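Local coordinates for elicitor protein Hrip2 (Magnaporthe oryzae, PDB 5FID) that acts as a protein elicitor of the rice blast fungus, probably secreted and recognised by plants as a trigger of defence responses, at residues Ala6-Cys12 and Asn130-Cys136; Tyr77-Ser81 and Cys101-Cys106; Gln13-Gln19 and Pro30-Ala36. The protein carries 1 engineered substitution. All coordinates share one frame; numbering follows the deposited sequence.

Contact 1: Ala6-Cys12 and Asn130-Cys136; sequences AIVHNNC and NVEATLC
A disulfide ties off two strands that run in the same direction: Cys-12 SG and Cys-136 SG are joined just past the last beta bridge, with a torsion of 90° about the S-S bond. Beside it the carboxamide of Asn-11 gives a hydrogen bond from ND2 to Cys-136 O (3.0 Å), the acceptor tilted out of the amide plane. The sulfur of Cys-12 also rests on Leu-135 CB at 3.5 Å. On the face carrying Ile-7, His-9, Glu-132 and Thr-134, His-9 NE2 donates to Glu-132 OE2 over 2.6 Å. The oxygen lies in the imidazole plane at the ring edge and accepts on its anti lone pair, while the ring and carboxylate planes stand 52° apart. With CG anti to its carbonyl carbon (chi1 -58°), His-9 holds its ring so that Ile-7 CG2 lies over one face, toward the rim. Its ND1 bonds Thr-39 OG1, so both ring nitrogens are engaged and the ring's rotation is fixed. These are the N-terminal and C-terminal strands of the chain, paired in parallel as inner strands of a mixed five-stranded sheet, 39-43 flanking 5-10 and 93-96 flanking 131-135. The backbone ladder runs from Ile-7 N to Val-131 O (2.7 Å) up to Leu-135 N to His-9 O (2.8 Å). On the reverse face Val-8 CG1 meets Leu-135 CD1 at 3.8 Å, Val-8 packing on Ile-65 and Leu-135 on Met-63 of strand 63-69.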
loop_
_atom_site.group_PDB
_atom_site.type_symbol
_atom_site.label_atom_id
_atom_site.label_comp_id
_atom_site.label_asym_id
_atom_site.label_seq_id
_atom_site.Cartn_x
_atom_site.Cartn_y
_atom_site.Cartn_z
ATOM N N ALA A 6 -15.328 -7.476 -2.168
ATOM C CA ALA A 6 -15.288 -6.081 -1.752
ATOM C C ALA A 6 -16.648 -5.828 -1.128
ATOM O O ALA A 6 -17.679 -6.102 -1.744
ATOM C CB ALA A 6 -15.055 -5.151 -2.941
ATOM N N ILE A 7 -16.651 -5.299 0.090
ATOM C CA ILE A 7 -17.872 -5.216 0.883
ATOM C C ILE A 7 -18.048 -3.814 1.444
ATOM O O ILE A 7 -17.096 -3.211 1.922
ATOM C CB ILE A 7 -17.794 -6.198 2.068
ATOM C CG1 ILE A 7 -17.610 -7.630 1.572
ATOM C CG2 ILE A 7 -19.023 -6.105 2.956
ATOM C CD1 ILE A 7 -17.129 -8.557 2.659
ATOM N N VAL A 8 -19.267 -3.290 1.380
ATOM C CA VAL A 8 -19.570 -2.018 2.021
ATOM C C VAL A 8 -20.765 -2.167 2.952
ATOM O O VAL A 8 -21.888 -2.392 2.501
ATOM C CB VAL A 8 -19.862 -0.905 0.996
ATOM C CG1 VAL A 8 -20.148 0.412 1.716
ATOM C CG2 VAL A 8 -18.680 -0.723 0.058
ATOM N N HIS A 9 -20.523 -2.052 4.255
ATOM C CA HIS A 9 -21.614 -2.112 5.236
ATOM C C HIS A 9 -22.118 -0.707 5.512
ATOM O O HIS A 9 -21.363 0.135 5.996
ATOM C CB HIS A 9 -21.145 -2.682 6.574
ATOM C CG HIS A 9 -20.545 -4.054 6.490
ATOM N ND1 HIS A 9 -21.270 -5.161 6.127
ATOM C CD2 HIS A 9 -19.291 -4.485 6.775
ATOM C CE1 HIS A 9 -20.480 -6.230 6.171
ATOM N NE2 HIS A 9 -19.283 -5.847 6.563
ATOM N N ASN A 10 -23.391 -0.452 5.228
ATOM C CA ASN A 10 -23.973 0.850 5.556
ATOM C C ASN A 10 -24.559 0.887 6.972
ATOM O O ASN A 10 -25.694 0.473 7.184
ATOM C CB ASN A 10 -25.050 1.245 4.538
ATOM C CG ASN A 10 -25.685 2.578 4.871
ATOM O OD1 ASN A 10 -25.077 3.406 5.555
ATOM N ND2 ASN A 10 -26.904 2.796 4.396
ATOM N N ASN A 11 -23.789 1.393 7.934
ATOM C CA ASN A 11 -24.282 1.509 9.301
ATOM C C ASN A 11 -24.789 2.922 9.601
ATOM O O ASN A 11 -25.068 3.258 10.750
ATOM C CB ASN A 11 -23.197 1.078 10.299
ATOM C CG ASN A 11 -23.743 0.827 11.703
ATOM O OD1 ASN A 11 -24.701 0.067 11.893
ATOM N ND2 ASN A 11 -23.128 1.466 12.699
ATOM N N CYS A 12 -24.934 3.747 8.561
ATOM C CA CYS A 12 -25.434 5.116 8.725
ATOM C C CYS A 12 -26.948 5.162 8.841
ATOM O O CYS A 12 -27.630 4.193 8.537
ATOM C CB CYS A 12 -25.018 6.009 7.542
ATOM S SG CYS A 12 -23.260 5.966 7.092
ATOM N N ASN A 130 -10.598 -9.958 2.045
ATOM C CA ASN A 130 -11.847 -9.300 1.679
ATOM C C ASN A 130 -11.605 -7.834 1.980
ATOM O O ASN A 130 -11.049 -7.515 3.024
ATOM C CB ASN A 130 -13.029 -9.804 2.523
ATOM C CG ASN A 130 -13.534 -11.176 2.097
ATOM O OD1 ASN A 130 -13.348 -11.605 0.958
ATOM N ND2 ASN A 130 -14.216 -11.856 3.011
ATOM N N VAL A 131 -11.970 -6.942 1.067
ATOM C CA VAL A 131 -11.828 -5.509 1.329
ATOM C C VAL A 131 -13.166 -5.016 1.852
ATOM O O VAL A 131 -14.152 -4.985 1.121
ATOM C CB VAL A 131 -11.406 -4.731 0.069
ATOM C CG1 VAL A 131 -11.375 -3.235 0.344
ATOM C CG2 VAL A 131 -10.025 -5.183 -0.372
ATOM N N GLU A 132 -13.198 -4.651 3.133
ATOM C CA GLU A 132 -14.451 -4.504 3.854
ATOM C C GLU A 132 -14.546 -3.136 4.504
ATOM O O GLU A 132 -13.750 -2.797 5.384
ATOM C CB GLU A 132 -14.560 -5.615 4.902
ATOM C CG GLU A 132 -15.871 -5.664 5.651
ATOM C CD GLU A 132 -15.995 -6.928 6.490
ATOM O OE1 GLU A 132 -15.005 -7.702 6.591
ATOM O OE2 GLU A 132 -17.083 -7.156 7.048
ATOM N N ALA A 133 -15.523 -2.348 4.055
ATOM C CA ALA A 133 -15.717 -0.997 4.556
ATOM C C ALA A 133 -16.986 -0.939 5.388
ATOM O O ALA A 133 -17.973 -1.587 5.061
ATOM C CB ALA A 133 -15.811 -0.010 3.405
ATOM N N THR A 134 -16.951 -0.165 6.468
ATOM C CA THR A 134 -18.139 0.108 7.271
ATOM C C THR A 134 -18.369 1.616 7.353
ATOM O O THR A 134 -17.515 2.346 7.852
ATOM C CB THR A 134 -18.001 -0.446 8.701
ATOM O OG1 THR A 134 -17.895 -1.875 8.658
ATOM C CG2 THR A 134 -19.233 -0.074 9.532
ATOM N N LEU A 135 -19.523 2.067 6.859
ATOM C CA LEU A 135 -19.869 3.484 6.839
ATOM C C LEU A 135 -20.530 3.806 8.169
ATOM O O LEU A 135 -21.366 3.037 8.636
ATOM C CB LEU A 135 -20.857 3.769 5.703
ATOM C CG LEU A 135 -20.504 3.247 4.309
ATOM C CD1 LEU A 135 -21.643 3.551 3.337
ATOM C CD2 LEU A 135 -19.204 3.863 3.817
ATOM N N CYS A 136 -20.156 4.929 8.782
ATOM C CA CYS A 136 -20.721 5.325 10.079
ATOM C C CYS A 136 -20.540 4.228 11.132
ATOM O O CYS A 136 -21.483 3.871 11.848
ATOM C CB CYS A 136 -22.205 5.679 9.953
ATOM S SG CYS A 136 -22.560 6.947 8.713
#

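Contact 2: Tyr77-Ser81 and Cys101-Cys106; sequences YYELS and CQDFNC
Leu-80 CB sits almost squarely over the centre of the Phe-104 ring, 3.6 Å from the centroid and only 7° off the ring normal, a CH-pi contact. The two side chains run antiparallel, each passing alongside the other, and Leu-80 CD2 continues along Phe-104 to its CB (3.7 Å) and on to the sulfur of Cys-106 (4.0 Å from CD2 to SG). The far rim of the ring reaches the strand backbone, with Phe-104 CZ 3.5 Å from Leu-80 N. A second anchor is polar: Tyr-78 OH donates to Gln-102 O at 2.6 Å. The acceptor lies at the edge of the phenol ring and in its plane, and the hydroxyl lies in the carbonyl plane of Gln-102, with a C=O...O angle of 153°. Tyr-78 spans the gap because its CG is lodged between the backbone N and the carbonyl carbon (chi1 44°), from where the ring extends to the loop.

Around this first shell, disulfides hold the partner segment: Cys-101 is bonded to Cys-125 and Cys-106 to Cys-113. The Tyr-123 ring meets that of Phe-104 at an incline, and its backbone is hydrogen-bonded to Tyr-78. Leu-95 packs on both Leu-80 and Phe-104. Gln-102 also makes backbone hydrogen bonds to the second subunit. Segment 77-81, on strand 75-81, belongs to the antiparallel sheet, between 63-69 and 123-126, whereas 104-106 is an outer strand of the mixed sheet beside 93-96; the contact therefore joins two sheets face to face, side chains bridging strand axes 9.1 Å apart.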
loop_
_atom_site.group_PDB
_atom_site.type_symbol
_atom_site.label_atom_id
_atom_site.label_comp_id
_atom_site.label_asym_id
_atom_site.label_seq_id
_atom_site.Cartn_x
_atom_site.Cartn_y
_atom_site.Cartn_z
ATOM N N TYR A 77 -4.489 -4.802 -2.890
ATOM C CA TYR A 77 -4.286 -3.402 -2.552
ATOM C C TYR A 77 -5.643 -2.732 -2.370
ATOM O O TYR A 77 -6.598 -3.077 -3.056
ATOM C CB TYR A 77 -3.477 -2.716 -3.656
ATOM C CG TYR A 77 -2.134 -3.385 -3.929
ATOM C CD1 TYR A 77 -1.049 -3.190 -3.081
ATOM C CD2 TYR A 77 -1.956 -4.212 -5.027
ATOM C CE1 TYR A 77 0.183 -3.800 -3.335
ATOM C CE2 TYR A 77 -0.737 -4.826 -5.275
ATOM C CZ TYR A 77 0.325 -4.613 -4.432
ATOM O OH TYR A 77 1.536 -5.223 -4.691
ATOM N N TYR A 78 -5.734 -1.792 -1.435
ATOM C CA TYR A 78 -7.010 -1.164 -1.106
ATOM C C TYR A 78 -6.781 0.281 -0.685
ATOM O O TYR A 78 -5.805 0.595 -0.001
ATOM C CB TYR A 78 -7.737 -1.934 0.013
ATOM C CG TYR A 78 -6.804 -2.329 1.129
ATOM C CD1 TYR A 78 -6.005 -3.457 1.015
ATOM C CD2 TYR A 78 -6.698 -1.565 2.279
ATOM C CE1 TYR A 78 -5.122 -3.815 2.014
ATOM C CE2 TYR A 78 -5.823 -1.921 3.285
ATOM C CZ TYR A 78 -5.037 -3.044 3.145
ATOM O OH TYR A 78 -4.146 -3.397 4.145
ATOM N N GLU A 79 -7.694 1.155 -1.095
ATOM C CA GLU A 79 -7.572 2.583 -0.849
ATOM C C GLU A 79 -8.930 3.120 -0.433
ATOM O O GLU A 79 -9.934 2.860 -1.097
ATOM C CB GLU A 79 -7.118 3.289 -2.128
ATOM C CG GLU A 79 -7.085 4.823 -2.056
ATOM C CD GLU A 79 -6.622 5.464 -3.357
ATOM O OE1 GLU A 79 -6.595 4.770 -4.403
ATOM O OE2 GLU A 79 -6.277 6.676 -3.343
ATOM N N LEU A 80 -8.958 3.855 0.672
ATOM C CA LEU A 80 -10.169 4.544 1.109
ATOM C C LEU A 80 -9.986 6.020 0.789
ATOM O O LEU A 80 -9.227 6.709 1.464
ATOM C CB LEU A 80 -10.381 4.347 2.613
ATOM C CG LEU A 80 -11.635 5.002 3.203
ATOM C CD1 LEU A 80 -12.887 4.390 2.597
ATOM C CD2 LEU A 80 -11.655 4.844 4.724
ATOM N N SER A 81 -10.678 6.509 -0.242
ATOM C CA SER A 81 -10.362 7.831 -0.793
ATOM C C SER A 81 -11.484 8.846 -0.680
ATOM O O SER A 81 -12.638 8.544 -0.979
ATOM C CB SER A 81 -9.960 7.699 -2.259
ATOM O OG SER A 81 -9.692 8.969 -2.833
ATOM N N CYS A 101 -2.681 -6.607 8.608
ATOM C CA CYS A 101 -2.267 -5.578 7.651
ATOM C C CYS A 101 -2.782 -4.205 8.065
ATOM O O CYS A 101 -3.766 -4.113 8.798
ATOM C CB CYS A 101 -2.781 -5.914 6.249
ATOM S SG CYS A 101 -2.200 -7.496 5.594
ATOM N N GLN A 102 -2.137 -3.147 7.585
ATOM C CA GLN A 102 -2.564 -1.785 7.907
ATOM C C GLN A 102 -3.984 -1.509 7.391
ATOM O O GLN A 102 -4.324 -1.868 6.257
ATOM C CB GLN A 102 -1.567 -0.749 7.359
ATOM C CG GLN A 102 -1.716 0.644 7.982
ATOM C CD GLN A 102 -0.406 1.424 8.052
ATOM O OE1 GLN A 102 0.680 0.870 7.868
ATOM N NE2 GLN A 102 -0.507 2.725 8.323
ATOM N N ASP A 103 -4.806 -0.899 8.246
ATOM C CA ASP A 103 -6.211 -0.616 7.948
ATOM C C ASP A 103 -6.432 0.886 7.850
ATOM O O ASP A 103 -5.534 1.686 8.127
ATOM C CB ASP A 103 -7.124 -1.128 9.081
ATOM C CG ASP A 103 -7.226 -2.645 9.134
ATOM O OD1 ASP A 103 -6.473 -3.325 8.413
ATOM O OD2 ASP A 103 -8.049 -3.165 9.925
ATOM N N PHE A 104 -7.651 1.259 7.480
ATOM C CA PHE A 104 -8.130 2.618 7.671
ATOM C C PHE A 104 -9.123 2.581 8.819
ATOM O O PHE A 104 -10.072 1.783 8.809
ATOM C CB PHE A 104 -8.877 3.113 6.432
ATOM C CG PHE A 104 -7.996 3.419 5.252
ATOM C CD1 PHE A 104 -7.564 4.720 5.012
ATOM C CD2 PHE A 104 -7.642 2.426 4.354
ATOM C CE1 PHE A 104 -6.777 5.020 3.910
ATOM C CE2 PHE A 104 -6.851 2.725 3.248
ATOM C CZ PHE A 104 -6.420 4.022 3.030
ATOM N N ASN A 105 -8.922 3.427 9.818
ATOM C CA ASN A 105 -9.962 3.652 10.811
ATOM C C ASN A 105 -10.074 5.155 10.981
ATOM O O ASN A 105 -9.366 5.758 11.784
ATOM C CB ASN A 105 -9.642 2.951 12.135
ATOM C CG ASN A 105 -10.685 3.224 13.206
ATOM O OD1 ASN A 105 -11.744 3.790 12.931
ATOM N ND2 ASN A 105 -10.388 2.821 14.440
ATOM N N CYS A 106 -10.959 5.752 10.191
ATOM C CA CYS A 106 -11.043 7.200 10.083
ATOM C C CYS A 106 -12.112 7.756 11.007
ATOM O O CYS A 106 -13.317 7.582 10.784
ATOM C CB CYS A 106 -11.278 7.620 8.622
ATOM S SG CYS A 106 -9.906 7.142 7.495
#

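Contact 3: Gln13-Gln19 and Pro30-Ala36; sequences QDTVYVQ and PLTTLQA
Four backbone hydrogen bonds join Val-16 to Leu-34 and Val-18 to Thr-32, the two hydrogen-bonded pairs of an antiparallel ladder; they include Val-16 N to Leu-34 O at 2.9 Å and Thr-32 N to Val-18 O at 2.8 Å. Between them Tyr-17 and Thr-33 form a non-hydrogen-bonded pair. Past the end of the ladder a water takes over the link, accepting from Ala-36 N (2.9 Å) and hydrogen-bonded to Thr-15 OG1 (2.7 Å). Thr-32 OG1 turns back along its own segment and donates to Pro-30 O from above the carbonyl plane, 59° out of it.

Apolar contacts gather on the face carrying Val-16, Val-18, Thr-32 and Leu-34. Leu-34 crosses both valines at a slant: its CB meets Val-16 CG2 at 3.6 Å and its CD1 meets Val-18 CG2 at 3.7 Å. Val-16 brings CG2 to Leu-34 by setting that methyl between the backbone N and the carbonyl carbon, CG1 being anti to the carbonyl carbon (chi1 -52°). Phe-40 of strand 39-43 packs on Val-18, Thr-32 and Leu-34. On the other face the side chains of Tyr-17 and Thr-33 run next to each other in the same direction, with Tyr-17 CE1 3.5 Å from Thr-33 OG1; the threonine methyl CG2 also meets CG2 of Thr-15 (3.6 Å). At the far end the extended side chain of Gln-19 crosses Leu-31 at about a right angle, its NE2 hydrogen-bonded to Gly-29 O. These strands form a beta hairpin, with 32-34 at the margin of the six-stranded antiparallel sheet and 16-22 next to it, paired in turn with 49-54.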
loop_
_atom_site.group_PDB
_atom_site.type_symbol
_atom_site.label_atom_id
_atom_site.label_comp_id
_atom_site.label_asym_id
_atom_site.label_seq_id
_atom_site.Cartn_x
_atom_site.Cartn_y
_atom_site.Cartn_z
ATOM N N GLN A 13 -27.474 6.304 9.266
ATOM C CA GLN A 13 -28.923 6.475 9.353
ATOM C C GLN A 13 -29.522 6.748 7.987
ATOM O O GLN A 13 -30.740 6.699 7.807
ATOM C CB GLN A 13 -29.252 7.644 10.273
ATOM C CG GLN A 13 -28.685 7.501 11.656
ATOM C CD GLN A 13 -29.695 6.990 12.639
ATOM O OE1 GLN A 13 -29.732 5.784 12.929
ATOM N NE2 GLN A 13 -30.533 7.901 13.172
ATOM N N ASP A 14 -28.656 7.047 7.027
ATOM C CA ASP A 14 -29.092 7.455 5.705
ATOM C C ASP A 14 -29.075 6.296 4.725
ATOM O O ASP A 14 -28.294 5.358 4.872
ATOM C CB ASP A 14 -28.194 8.577 5.171
ATOM C CG ASP A 14 -28.309 9.848 5.986
ATOM O OD1 ASP A 14 -29.412 10.129 6.499
ATOM O OD2 ASP A 14 -27.300 10.561 6.119
ATOM N N THR A 15 -29.953 6.369 3.733
ATOM C CA THR A 15 -29.862 5.499 2.570
ATOM C C THR A 15 -28.591 5.911 1.825
ATOM O O THR A 15 -28.315 7.105 1.658
ATOM C CB THR A 15 -31.096 5.673 1.665
ATOM O OG1 THR A 15 -32.280 5.294 2.386
ATOM C CG2 THR A 15 -30.992 4.819 0.413
ATOM N N VAL A 16 -27.797 4.939 1.389
ATOM C CA VAL A 16 -26.620 5.246 0.574
ATOM C C VAL A 16 -26.655 4.474 -0.738
ATOM O O VAL A 16 -27.397 3.499 -0.871
ATOM C CB VAL A 16 -25.305 4.941 1.320
ATOM C CG1 VAL A 16 -25.299 5.602 2.680
ATOM C CG2 VAL A 16 -25.115 3.451 1.464
ATOM N N TYR A 17 -25.865 4.922 -1.710
ATOM C CA TYR A 17 -25.835 4.295 -3.026
ATOM C C TYR A 17 -24.413 3.873 -3.338
ATOM O O TYR A 17 -23.471 4.628 -3.095
ATOM C CB TYR A 17 -26.377 5.258 -4.087
ATOM C CG TYR A 17 -27.790 5.675 -3.775
ATOM C CD1 TYR A 17 -28.870 4.991 -4.303
ATOM C CD2 TYR A 17 -28.044 6.723 -2.904
ATOM C CE1 TYR A 17 -30.183 5.364 -3.987
ATOM C CE2 TYR A 17 -29.343 7.101 -2.593
ATOM C CZ TYR A 17 -30.401 6.421 -3.133
ATOM O OH TYR A 17 -31.690 6.809 -2.801
ATOM N N VAL A 18 -24.262 2.655 -3.847
ATOM C CA VAL A 18 -22.945 2.086 -4.091
ATOM C C VAL A 18 -22.902 1.521 -5.501
ATOM O O VAL A 18 -23.869 0.910 -5.950
ATOM C CB VAL A 18 -22.653 0.951 -3.079
ATOM C CG1 VAL A 18 -21.276 0.337 -3.333
ATOM C CG2 VAL A 18 -22.724 1.475 -1.655
ATOM N N GLN A 19 -21.799 1.746 -6.214
ATOM C CA GLN A 19 -21.625 1.145 -7.537
ATOM C C GLN A 19 -20.145 0.956 -7.874
ATOM O O GLN A 19 -19.298 1.813 -7.558
ATOM C CB GLN A 19 -22.325 1.970 -8.628
ATOM C CG GLN A 19 -22.449 1.252 -9.964
ATOM C CD GLN A 19 -23.257 2.036 -10.983
ATOM O OE1 GLN A 19 -23.446 3.246 -10.841
ATOM N NE2 GLN A 19 -23.754 1.342 -12.017
ATOM N N PRO A 30 -24.138 -3.339 -10.624
ATOM C CA PRO A 30 -25.468 -2.783 -10.379
ATOM C C PRO A 30 -25.403 -1.519 -9.520
ATOM O O PRO A 30 -24.640 -1.469 -8.550
ATOM C CB PRO A 30 -26.186 -3.908 -9.611
ATOM C CG PRO A 30 -25.109 -4.785 -9.081
ATOM C CD PRO A 30 -23.993 -4.704 -10.090
ATOM N N LEU A 31 -26.179 -0.504 -9.890
ATOM C CA LEU A 31 -26.355 0.662 -9.034
ATOM C C LEU A 31 -27.122 0.168 -7.817
ATOM O O LEU A 31 -28.289 -0.213 -7.925
ATOM C CB LEU A 31 -27.144 1.752 -9.764
ATOM C CG LEU A 31 -27.406 3.063 -9.016
ATOM C CD1 LEU A 31 -26.146 3.556 -8.304
ATOM C CD2 LEU A 31 -27.917 4.133 -9.974
ATOM N N THR A 32 -26.464 0.155 -6.664
ATOM C CA THR A 32 -27.005 -0.531 -5.491
ATOM C C THR A 32 -27.518 0.433 -4.432
ATOM O O THR A 32 -26.788 1.293 -3.945
ATOM C CB THR A 32 -25.962 -1.484 -4.865
ATOM O OG1 THR A 32 -25.497 -2.399 -5.869
ATOM C CG2 THR A 32 -26.588 -2.277 -3.717
ATOM N N THR A 33 -28.781 0.281 -4.067
ATOM C CA THR A 33 -29.346 1.099 -3.007
ATOM C C THR A 33 -29.239 0.353 -1.688
ATOM O O THR A 33 -29.756 -0.765 -1.552
ATOM C CB THR A 33 -30.830 1.404 -3.246
ATOM O OG1 THR A 33 -31.005 2.028 -4.529
ATOM C CG2 THR A 33 -31.332 2.334 -2.153
ATOM N N LEU A 34 -28.578 0.970 -0.709
ATOM C CA LEU A 34 -28.457 0.377 0.615
ATOM C C LEU A 34 -29.269 1.183 1.617
ATOM O O LEU A 34 -28.896 2.315 1.965
ATOM C CB LEU A 34 -26.991 0.349 1.078
ATOM C CG LEU A 34 -25.953 -0.448 0.293
ATOM C CD1 LEU A 34 -24.594 -0.366 1.001
ATOM C CD2 LEU A 34 -26.408 -1.890 0.180
ATOM N N GLN A 35 -30.369 0.608 2.095
ATOM C CA GLN A 35 -31.081 1.211 3.211
ATOM C C GLN A 35 -30.128 1.229 4.384
ATOM O O GLN A 35 -29.168 0.451 4.421
ATOM C CB GLN A 35 -32.322 0.394 3.591
ATOM C CG GLN A 35 -33.244 0.087 2.431
ATOM C CD GLN A 35 -33.828 1.336 1.810
ATOM O OE1 GLN A 35 -34.454 2.152 2.496
ATOM N NE2 GLN A 35 -33.628 1.499 0.498
ATOM N N ALA A 36 -30.380 2.122 5.333
ATOM C CA ALA A 36 -29.676 2.092 6.605
ATOM C C ALA A 36 -29.595 0.642 7.085
ATOM O O ALA A 36 -30.615 -0.018 7.224
ATOM C CB ALA A 36 -30.424 2.942 7.626
HETATM O O HOH W 1 -32.433 4.140 4.807
#

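How the contacts relate
Contact 3 and contact 2 follow one another along the chain, both within the span that contact 1 closes by bringing the chain ends together. Contact 1 lies in the mixed sheet and contact 3 at one margin of the antiparallel sheet, while contact 2 bridges the two sheets. Centres of contacts 1 and 2 are about 12 Å apart, and they touch where Val-131 CG1 packs on Tyr-78 CB. Contacts 1 and 3, with centres about 11 Å apart, meet where Asn-10 ND2 makes weak hydrogen bonds to Leu-34 O and Gln-35 O. Contacts 2 and 3 lie on opposite sides of the chain's centre, about 21 Å between centres, so the paired terminal strands connect these remote parts.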